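Local coordinates for Thiol:disulfide interchange protein (Proteus mirabilis, PDB 4OD7) that probably acts as a periplasmic dithiol oxidase of the DsbA family, passing disulfide bonds to folding proteins through a thioredoxin-like redox centre, at residues Val25-Phe30 and Ala59-Asp64; Ser29-His34 and Leu66-Lys71; Met73-Ala78 and Ser134-Gln139. The protein carries 1 engineered substitution. All coordinates share one frame; numbering follows the deposited sequence.

Contact 1 (Val25-Phe30 and Ala59-Asp64); sequences VEFFSF and ARYHVD. With SCN (thiocyanate ion), chain G.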
loop_
_atom_site.group_PDB
_atom_site.type_symbol
_atom_site.label_atom_id
_atom_site.label_comp_id
_atom_site.label_asym_id
_atom_site.label_seq_id
_atom_site.Cartn_x
_atom_site.Cartn_y
_atom_site.Cartn_z
ATOM N N VAL A 25 -2.089 -3.381 -7.759
ATOM C CA VAL A 25 -1.241 -3.685 -6.607
ATOM C C VAL A 25 -0.580 -2.396 -6.073
ATOM O O VAL A 25 0.200 -1.754 -6.762
ATOM C CB VAL A 25 -0.129 -4.680 -6.919
ATOM C CG1 VAL A 25 0.600 -5.048 -5.621
ATOM C CG2 VAL A 25 -0.690 -5.946 -7.605
ATOM N N GLU A 26 -0.908 -2.073 -4.830
ATOM C CA GLU A 26 -0.391 -0.949 -4.062
ATOM C C GLU A 26 0.808 -1.406 -3.196
ATOM O O GLU A 26 0.765 -2.470 -2.590
ATOM C CB GLU A 26 -1.526 -0.428 -3.190
ATOM C CG GLU A 26 -2.726 0.142 -3.930
ATOM C CD GLU A 26 -3.899 0.589 -3.008
ATOM O OE1 GLU A 26 -3.718 0.789 -1.812
ATOM O OE2 GLU A 26 -5.066 0.630 -3.451
ATOM N N PHE A 27 1.874 -0.605 -3.156
ATOM C CA PHE A 27 3.046 -0.855 -2.323
ATOM C C PHE A 27 3.281 0.344 -1.389
ATOM O O PHE A 27 3.353 1.491 -1.842
ATOM C CB PHE A 27 4.256 -1.071 -3.207
ATOM C CG PHE A 27 4.162 -2.286 -4.073
ATOM C CD1 PHE A 27 4.633 -3.505 -3.650
ATOM C CD2 PHE A 27 3.636 -2.194 -5.348
ATOM C CE1 PHE A 27 4.539 -4.617 -4.500
ATOM C CE2 PHE A 27 3.549 -3.301 -6.174
ATOM C CZ PHE A 27 3.997 -4.497 -5.756
ATOM N N PHE A 28 3.453 0.075 -0.103
ATOM C CA PHE A 28 3.611 1.149 0.880
ATOM C C PHE A 28 4.456 0.689 2.038
ATOM O O PHE A 28 4.761 -0.484 2.165
ATOM C CB PHE A 28 2.222 1.622 1.360
ATOM C CG PHE A 28 1.608 0.761 2.453
ATOM C CD1 PHE A 28 1.575 1.193 3.782
ATOM C CD2 PHE A 28 1.045 -0.483 2.153
ATOM C CE1 PHE A 28 0.993 0.410 4.761
ATOM C CE2 PHE A 28 0.485 -1.256 3.138
ATOM C CZ PHE A 28 0.452 -0.792 4.441
ATOM N N SER A 29 4.811 1.635 2.890
ATOM C CA SER A 29 5.452 1.373 4.152
ATOM C C SER A 29 4.853 2.288 5.232
ATOM O O SER A 29 4.595 3.480 4.998
ATOM C CB SER A 29 6.973 1.612 4.064
ATOM O OG SER A 29 7.594 1.461 5.328
ATOM N N PHE A 30 4.635 1.727 6.415
ATOM C CA PHE A 30 4.185 2.511 7.545
ATOM C C PHE A 30 5.252 3.486 7.974
ATOM O O PHE A 30 4.959 4.463 8.639
ATOM C CB PHE A 30 3.830 1.634 8.697
ATOM C CG PHE A 30 2.503 0.978 8.548
ATOM C CD1 PHE A 30 1.331 1.750 8.564
ATOM C CD2 PHE A 30 2.405 -0.409 8.406
ATOM C CE1 PHE A 30 0.074 1.161 8.465
ATOM C CE2 PHE A 30 1.152 -1.010 8.298
ATOM C CZ PHE A 30 -0.019 -0.206 8.306
ATOM N N ALA A 59 -5.062 -5.280 -4.413
ATOM C CA ALA A 59 -4.114 -5.719 -3.399
ATOM C C ALA A 59 -3.353 -4.491 -2.866
ATOM O O ALA A 59 -3.155 -3.512 -3.592
ATOM C CB ALA A 59 -3.147 -6.740 -3.969
ATOM N N ARG A 60 -2.928 -4.572 -1.603
ATOM C CA ARG A 60 -2.110 -3.546 -0.933
ATOM C C ARG A 60 -1.082 -4.277 -0.143
ATOM O O ARG A 60 -1.445 -4.962 0.790
ATOM C CB ARG A 60 -2.966 -2.673 -0.039
ATOM C CG ARG A 60 -2.255 -1.557 0.660
ATOM C CD ARG A 60 -3.262 -0.656 1.333
ATOM N NE ARG A 60 -2.659 0.330 2.238
ATOM C CZ ARG A 60 -2.082 1.455 1.854
ATOM N NH1 ARG A 60 -1.988 1.756 0.586
ATOM N NH2 ARG A 60 -1.559 2.284 2.720
ATOM N N TYR A 61 0.186 -4.133 -0.521
ATOM C CA TYR A 61 1.309 -4.852 0.076
ATOM C C TYR A 61 2.251 -3.915 0.809
ATOM O O TYR A 61 2.514 -2.809 0.350
ATOM C CB TYR A 61 2.077 -5.600 -0.995
ATOM C CG TYR A 61 1.274 -6.683 -1.718
ATOM C CD1 TYR A 61 0.211 -7.341 -1.102
ATOM C CD2 TYR A 61 1.584 -7.028 -3.039
ATOM C CE1 TYR A 61 -0.511 -8.335 -1.807
ATOM C CE2 TYR A 61 0.888 -7.992 -3.726
ATOM C CZ TYR A 61 -0.154 -8.627 -3.124
ATOM O OH TYR A 61 -0.813 -9.579 -3.869
ATOM N N HIS A 62 2.766 -4.380 1.945
ATOM C CA HIS A 62 3.743 -3.639 2.733
ATOM C C HIS A 62 5.173 -4.082 2.346
ATOM O O HIS A 62 5.432 -5.256 1.960
ATOM C CB HIS A 62 3.500 -3.849 4.221
ATOM C CG HIS A 62 4.322 -2.951 5.095
ATOM N ND1 HIS A 62 5.614 -3.245 5.470
ATOM C CD2 HIS A 62 4.019 -1.771 5.682
ATOM C CE1 HIS A 62 6.076 -2.277 6.248
ATOM N NE2 HIS A 62 5.129 -1.369 6.392
ATOM N N VAL A 63 6.084 -3.112 2.380
ATOM C CA VAL A 63 7.456 -3.378 2.014
ATOM C C VAL A 63 8.365 -3.518 3.255
ATOM O O VAL A 63 8.166 -2.883 4.261
ATOM C CB VAL A 63 8.002 -2.257 1.086
ATOM C CG1 VAL A 63 7.112 -2.076 -0.172
ATOM C CG2 VAL A 63 8.175 -0.951 1.844
ATOM N N ASP A 64 9.397 -4.342 3.140
ATOM C CA ASP A 64 10.279 -4.632 4.254
ATOM C C ASP A 64 11.383 -3.640 4.384
ATOM O O ASP A 64 11.999 -3.561 5.439
ATOM C CB ASP A 64 10.941 -5.999 4.099
ATOM C CG ASP A 64 9.995 -7.164 4.244
ATOM O OD1 ASP A 64 8.799 -7.006 4.572
ATOM O OD2 ASP A 64 10.479 -8.271 3.963
HETATM S S SCN G . 0.251 2.839 -3.725
HETATM C C SCN G . -0.273 3.503 -2.202
HETATM N N SCN G . -0.521 4.018 -1.159
HETATM O O HOH W 1 8.932 -0.819 5.250
#
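Glu26 and Arg60 pair across two neighbouring parallel strands of the thioredoxin-fold sheet, 24-28 and 58-62, the latter at the sheet's edge. In the short segments the strand axes approach to 4.5 Å, and the backbone bonds run from Glu26 N to Ala59 O through to Val63 N to Phe28 O.

Phe28 is the most extensively covered residue, its ring held between two partners. The guanidinium of Arg60 lies flat on one face, its CZ 3.8 Å from the ring centroid and the planes 13° apart, a cation-pi stack. His62 turns its edge to the opposite face, its CD2 3.8 Å from Phe28 CE1. Phe28 CG sits between its own backbone N and carbonyl carbon (chi1 82°), which stands the ring up between these two groups. His62 NE2 accepts from Phe30 N at 3.1 Å, nearly straight at 170° though tilted from the imidazole plane, while His62 ND1 bonds to Thr74. On the other face of the sheet, Val25 CG1 meets Tyr61 CD2 at 3.4 Å, and helix 130-145 covers the tyrosine.

Arg60 and Ala59, by contrast, are partly exposed. Here Arg60 NH1 divides its contacts between Glu26 OE1, at 3.1 Å in a salt bridge, and the nitrogen of a thiocyanate ion, probably from the crystallisation liquor, at 3.2 Å. Glu26 OE1 also takes a weak bond from Asn45.

The guanidinium is thus held flat by the face of Phe28 while its NH1 donates at the edge to both carboxylate and thiocyanate.

Contact 2 (Ser29-His34 and Leu66-Lys71); sequences SFYSPH and LGPLGK. Engineered in segment 29-34: Ser32 (natural residue Cys).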
loop_
_atom_site.group_PDB
_atom_site.type_symbol
_atom_site.label_atom_id
_atom_site.label_comp_id
_atom_site.label_asym_id
_atom_site.label_seq_id
_atom_site.Cartn_x
_atom_site.Cartn_y
_atom_site.Cartn_z
ATOM N N SER A 29 4.811 1.635 2.890
ATOM C CA SER A 29 5.452 1.373 4.152
ATOM C C SER A 29 4.853 2.288 5.232
ATOM O O SER A 29 4.595 3.480 4.998
ATOM C CB SER A 29 6.973 1.612 4.064
ATOM O OG SER A 29 7.594 1.461 5.328
ATOM N N PHE A 30 4.635 1.727 6.415
ATOM C CA PHE A 30 4.185 2.511 7.545
ATOM C C PHE A 30 5.252 3.486 7.974
ATOM O O PHE A 30 4.959 4.463 8.639
ATOM C CB PHE A 30 3.830 1.634 8.697
ATOM C CG PHE A 30 2.503 0.978 8.548
ATOM C CD1 PHE A 30 1.331 1.750 8.564
ATOM C CD2 PHE A 30 2.405 -0.409 8.406
ATOM C CE1 PHE A 30 0.074 1.161 8.465
ATOM C CE2 PHE A 30 1.152 -1.010 8.298
ATOM C CZ PHE A 30 -0.019 -0.206 8.306
ATOM N N TYR A 31 6.481 3.254 7.534
ATOM C CA TYR A 31 7.604 4.153 7.835
ATOM C C TYR A 31 7.758 5.361 6.930
ATOM O O TYR A 31 8.388 6.312 7.297
ATOM C CB TYR A 31 8.893 3.367 7.774
ATOM C CG TYR A 31 9.165 2.498 8.977
ATOM C CD1 TYR A 31 9.732 3.048 10.114
ATOM C CD2 TYR A 31 8.866 1.141 8.981
ATOM C CE1 TYR A 31 10.031 2.270 11.203
ATOM C CE2 TYR A 31 9.158 0.359 10.091
ATOM C CZ TYR A 31 9.736 0.943 11.189
ATOM O OH TYR A 31 10.057 0.237 12.304
ATOM N N SER A 32 7.101 5.321 5.786
ATOM C CA SER A 32 7.255 6.276 4.726
ATOM C C SER A 32 6.370 7.537 4.923
ATOM O O SER A 32 5.139 7.449 4.980
ATOM C CB SER A 32 6.923 5.553 3.413
ATOM O OG SER A 32 6.571 6.442 2.391
ATOM N N PRO A 33 6.999 8.719 5.059
ATOM C CA PRO A 33 6.153 9.897 5.160
ATOM C C PRO A 33 5.329 10.115 3.914
ATOM O O PRO A 33 4.204 10.523 4.011
ATOM C CB PRO A 33 7.155 11.038 5.391
ATOM C CG PRO A 33 8.337 10.391 5.937
ATOM C CD PRO A 33 8.409 9.043 5.296
ATOM N N HIS A 34 5.859 9.819 2.755
ATOM C CA HIS A 34 5.077 9.932 1.540
ATOM C C HIS A 34 3.869 8.963 1.529
ATOM O O HIS A 34 2.829 9.284 1.020
ATOM C CB HIS A 34 5.961 9.683 0.328
ATOM C CG HIS A 34 6.859 10.839 -0.023
ATOM N ND1 HIS A 34 8.163 10.899 0.399
ATOM C CD2 HIS A 34 6.659 11.958 -0.750
ATOM C CE1 HIS A 34 8.724 12.003 -0.055
ATOM N NE2 HIS A 34 7.826 12.672 -0.741
ATOM N N LEU A 66 11.996 -0.365 4.393
ATOM C CA LEU A 66 12.108 0.846 5.179
ATOM C C LEU A 66 11.940 0.504 6.643
ATOM O O LEU A 66 11.136 -0.339 6.990
ATOM C CB LEU A 66 11.088 1.873 4.743
ATOM C CG LEU A 66 11.234 2.378 3.297
ATOM C CD1 LEU A 66 10.140 3.391 2.964
ATOM C CD2 LEU A 66 12.606 2.969 3.073
ATOM N N GLY A 67 12.778 1.110 7.478
ATOM C CA GLY A 67 12.585 1.132 8.907
ATOM C C GLY A 67 13.220 -0.055 9.569
ATOM O O GLY A 67 13.400 -1.087 8.928
ATOM N N PRO A 68 13.571 0.071 10.850
ATOM C CA PRO A 68 14.172 -1.048 11.568
ATOM C C PRO A 68 13.267 -2.262 11.676
ATOM O O PRO A 68 13.740 -3.388 11.548
ATOM C CB PRO A 68 14.454 -0.466 12.948
ATOM C CG PRO A 68 14.594 0.922 12.741
ATOM C CD PRO A 68 13.617 1.285 11.665
ATOM N N LEU A 69 11.965 -2.015 11.803
ATOM C CA LEU A 69 10.994 -3.097 11.919
ATOM C C LEU A 69 10.158 -3.289 10.634
ATOM O O LEU A 69 9.017 -3.730 10.683
ATOM C CB LEU A 69 10.086 -2.815 13.121
ATOM C CG LEU A 69 10.814 -2.693 14.482
ATOM C CD1 LEU A 69 9.911 -2.250 15.605
ATOM C CD2 LEU A 69 11.415 -4.055 14.863
ATOM N N GLY A 70 10.783 -3.014 9.495
ATOM C CA GLY A 70 10.147 -3.096 8.202
ATOM C C GLY A 70 9.450 -4.418 8.079
ATOM O O GLY A 70 8.242 -4.493 7.773
ATOM N N LYS A 71 10.216 -5.485 8.257
ATOM C CA LYS A 71 9.673 -6.776 7.983
ATOM C C LYS A 71 8.674 -7.196 9.065
ATOM O O LYS A 71 7.705 -7.906 8.794
ATOM C CB LYS A 71 10.841 -7.735 7.784
ATOM C CG LYS A 71 11.527 -8.195 9.020
ATOM C CD LYS A 71 12.588 -9.235 8.685
ATOM C CE LYS A 71 13.607 -9.387 9.809
ATOM N NZ LYS A 71 14.407 -8.143 10.044
HETATM O O HOH W 1 8.932 -0.819 5.250
#
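The active-site loop of this thioredoxin-fold enzyme, leading into helix 33-41, meets the turn that opens helix 70-83, and Tyr31 and Gly67 form the centre of the meeting. Gly67 CA sits 3.4 Å from the Tyr31 ring centroid and only 2° off the ring normal, a CH-pi contact squarely over one face. With no side chain, Gly67 can bring its CA down onto the ring; its positive phi (89°) also suits glycine. Pro68 CD comes against Tyr31 CE1 at 3.7 Å. At the phenol end, Tyr31 OH accepts from Leu69 N at 3.0 Å, so the hydroxyl takes up a backbone N-H at the N-cap residue of helix 70-83. Tyr31 CG lies anti to its carbonyl carbon (chi1 -77°), which carries the ring across the type I turn Gly67-Gly70.

On the loop side lies the C-x-x-C redox motif of the thioredoxin family, here Ser32-Pro33-His34-Cys35. Ser32 is an engineered replacement for the first cysteine, so the disulfide to Cys35 seen in another structure of this protein is absent. Ser32 OG caps helix 33-41 through Cys35 N and also bonds to an acidic side chain of the bound peptide; Leu66 packs on that peptide's backbone.

Leu66 CD1 rests against both Ser29 CB, 3.8 Å away, and Ser32 CB. Ser29 OG accepts from Tyr31 N at 3.1 Å in an ST turn and donates to a water, which in turn donates to Leu66 O at 2.8 Å, bridging loop and turn beside the tyrosine.

Contact 3 (Met73-Ala78 and Ser134-Gln139); sequences MTRAWA and SLVSQQ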
loop_
_atom_site.group_PDB
_atom_site.type_symbol
_atom_site.label_atom_id
_atom_site.label_comp_id
_atom_site.label_asym_id
_atom_site.label_seq_id
_atom_site.Cartn_x
_atom_site.Cartn_y
_atom_site.Cartn_z
ATOM N N MET A 73 6.734 -5.092 10.345
ATOM C CA MET A 73 5.579 -4.309 9.991
ATOM C C MET A 73 4.866 -4.890 8.808
ATOM O O MET A 73 3.652 -4.759 8.679
ATOM C CB MET A 73 5.993 -2.851 9.743
ATOM C CG MET A 73 6.324 -2.139 11.079
ATOM S SD MET A 73 5.031 -1.957 12.292
ATOM C CE MET A 73 3.956 -0.839 11.453
ATOM N N THR A 74 5.605 -5.564 7.952
ATOM C CA THR A 74 4.989 -6.314 6.872
ATOM C C THR A 74 4.131 -7.452 7.388
ATOM O O THR A 74 3.058 -7.670 6.879
ATOM C CB THR A 74 6.052 -6.874 5.927
ATOM O OG1 THR A 74 6.706 -5.784 5.290
ATOM C CG2 THR A 74 5.474 -7.800 4.883
ATOM N N ARG A 75 4.594 -8.143 8.428
ATOM C CA ARG A 75 3.789 -9.188 9.081
ATOM C C ARG A 75 2.552 -8.589 9.778
ATOM O O ARG A 75 1.485 -9.139 9.671
ATOM C CB ARG A 75 4.628 -9.983 10.068
ATOM C CG ARG A 75 3.862 -11.151 10.742
ATOM C CD ARG A 75 4.874 -12.084 11.423
ATOM N NE ARG A 75 5.693 -12.832 10.463
ATOM C CZ ARG A 75 5.344 -13.960 9.881
ATOM N NH1 ARG A 75 4.189 -14.550 10.150
ATOM N NH2 ARG A 75 6.173 -14.515 9.027
ATOM N N ALA A 76 2.708 -7.435 10.436
ATOM C CA ALA A 76 1.599 -6.689 11.033
ATOM C C ALA A 76 0.529 -6.415 9.991
ATOM O O ALA A 76 -0.655 -6.537 10.251
ATOM C CB ALA A 76 2.098 -5.368 11.614
ATOM N N TRP A 77 0.950 -6.001 8.813
ATOM C CA TRP A 77 -0.015 -5.675 7.798
ATOM C C TRP A 77 -0.732 -6.958 7.342
ATOM O O TRP A 77 -1.924 -6.941 7.101
ATOM C CB TRP A 77 0.639 -4.984 6.614
ATOM C CG TRP A 77 -0.357 -4.560 5.538
ATOM C CD1 TRP A 77 -0.357 -4.937 4.254
ATOM C CD2 TRP A 77 -1.484 -3.689 5.698
ATOM N NE1 TRP A 77 -1.385 -4.358 3.588
ATOM C CE2 TRP A 77 -2.097 -3.578 4.451
ATOM C CE3 TRP A 77 -2.016 -2.976 6.772
ATOM C CZ2 TRP A 77 -3.231 -2.788 4.239
ATOM C CZ3 TRP A 77 -3.142 -2.174 6.551
ATOM C CH2 TRP A 77 -3.732 -2.100 5.309
ATOM N N ALA A 78 0.013 -8.054 7.221
ATOM C CA ALA A 78 -0.594 -9.370 6.946
ATOM C C ALA A 78 -1.644 -9.745 8.028
ATOM O O ALA A 78 -2.618 -10.366 7.726
ATOM C CB ALA A 78 0.466 -10.444 6.830
ATOM N N SER A 134 1.537 -17.014 4.604
ATOM C CA SER A 134 1.297 -16.930 3.171
ATOM C C SER A 134 1.200 -15.506 2.695
ATOM O O SER A 134 1.756 -15.173 1.664
ATOM C CB SER A 134 -0.001 -17.638 2.811
ATOM O OG SER A 134 0.094 -19.010 3.138
ATOM N N LEU A 135 0.514 -14.661 3.449
ATOM C CA LEU A 135 0.412 -13.236 3.099
ATOM C C LEU A 135 1.773 -12.542 3.146
ATOM O O LEU A 135 2.040 -11.631 2.369
ATOM C CB LEU A 135 -0.540 -12.490 4.050
ATOM C CG LEU A 135 -2.012 -12.777 3.854
ATOM C CD1 LEU A 135 -2.783 -12.286 5.041
ATOM C CD2 LEU A 135 -2.550 -12.135 2.612
ATOM N N VAL A 136 2.623 -12.927 4.084
ATOM C CA VAL A 136 3.938 -12.306 4.170
ATOM C C VAL A 136 4.721 -12.664 2.898
ATOM O O VAL A 136 5.349 -11.792 2.282
ATOM C CB VAL A 136 4.696 -12.730 5.486
ATOM C CG1 VAL A 136 6.257 -12.581 5.346
ATOM C CG2 VAL A 136 4.035 -12.019 6.748
ATOM N N SER A 137 4.688 -13.946 2.525
ATOM C CA SER A 137 5.361 -14.440 1.326
ATOM C C SER A 137 4.822 -13.734 0.117
ATOM O O SER A 137 5.574 -13.335 -0.754
ATOM C CB SER A 137 5.224 -15.935 1.218
ATOM O OG SER A 137 5.807 -16.508 2.352
ATOM N N GLN A 138 3.504 -13.567 0.073
ATOM C CA GLN A 138 2.843 -12.906 -1.046
ATOM C C GLN A 138 3.362 -11.490 -1.270
ATOM O O GLN A 138 3.539 -11.073 -2.409
ATOM C CB GLN A 138 1.353 -12.810 -0.810
ATOM C CG GLN A 138 0.645 -12.282 -2.042
ATOM C CD GLN A 138 -0.835 -12.588 -2.034
ATOM O OE1 GLN A 138 -1.282 -13.515 -2.688
ATOM N NE2 GLN A 138 -1.605 -11.788 -1.295
ATOM N N GLN A 139 3.531 -10.761 -0.173
ATOM C CA GLN A 139 4.022 -9.377 -0.197
ATOM C C GLN A 139 5.469 -9.268 -0.657
ATOM O O GLN A 139 5.814 -8.495 -1.558
ATOM C CB GLN A 139 3.865 -8.786 1.183
ATOM C CG GLN A 139 2.429 -8.574 1.532
ATOM C CD GLN A 139 2.238 -8.019 2.921
ATOM O OE1 GLN A 139 2.267 -6.802 3.130
ATOM N NE2 GLN A 139 2.019 -8.909 3.884
#
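The ends of Gln139 and Thr74 meet head-on where helices 70-83 and 130-145 cross. Helix 70-83 belongs to the helical insertion that DsbA proteins carry in their thioredoxin fold, and helix 130-145 leads back toward the sheet. In the short segments the axes come to 8.8 Å and their directions differ by 121°.

The side chain of Gln139 sets out with CG anti to its carbonyl carbon (chi1 -69°) and stays extended beyond it. CB lies at the margin of van der Waals contact with Thr74 CG2, and CD comes to 3.8 Å from that same methyl. At the tip the two amide atoms part. Gln139 NE2 donates to Leu135 O, one turn back in its own helix, at 3.1 Å, reaching that oxygen from the face opposite to Gln139 N. It also makes a weak 3.4 Å bond to Thr74 O and rests on Ala78 CB. Gln139 OE1 accepts from His62 N, so the amide spans both helices and the edge strand. Thr74 OG1 turns to Asp64 and His62.

Farther along, the contact is apolar, the small side chain of Ala78 presenting only its CB, which meets Leu135 CB at 3.6 Å. Val136 CG2 is set beside Arg75 CA and over the centre of one guanidinium face of Arg75, 3.9 Å from CZ, while Arg75 NH1 bonds to Asn133 and Ile127 O. The Trp77 indole turns its edge to the glutamine, its CD1 lying 3.4 Å from Gln139 OE1, close to the ring plane.

Overall arrangement
Contact 1 lies in the core, its centre about 3 Å from that of the chain, and joins strands by backbone bonds, aromatic stacking and one salt bridge. Contacts 2 and 3 are about 12 and 11 Å from the chain centre and only partly buried. Contact 2 continues from contact 1 through the shared Ser29 and Phe30 to the peptide-binding surface, where turns, a water and one phenol do the joining. Contacts 2 and 3 both use helix 70-83, at its start and farther along. Contact 3 mixes apolar contacts of Ala78, Leu135 and Val136 with the Gln139 amide, and Thr74 and Gln139 tie it to the edge strand of contact 1, while Met73 touches Phe30 and Tyr31.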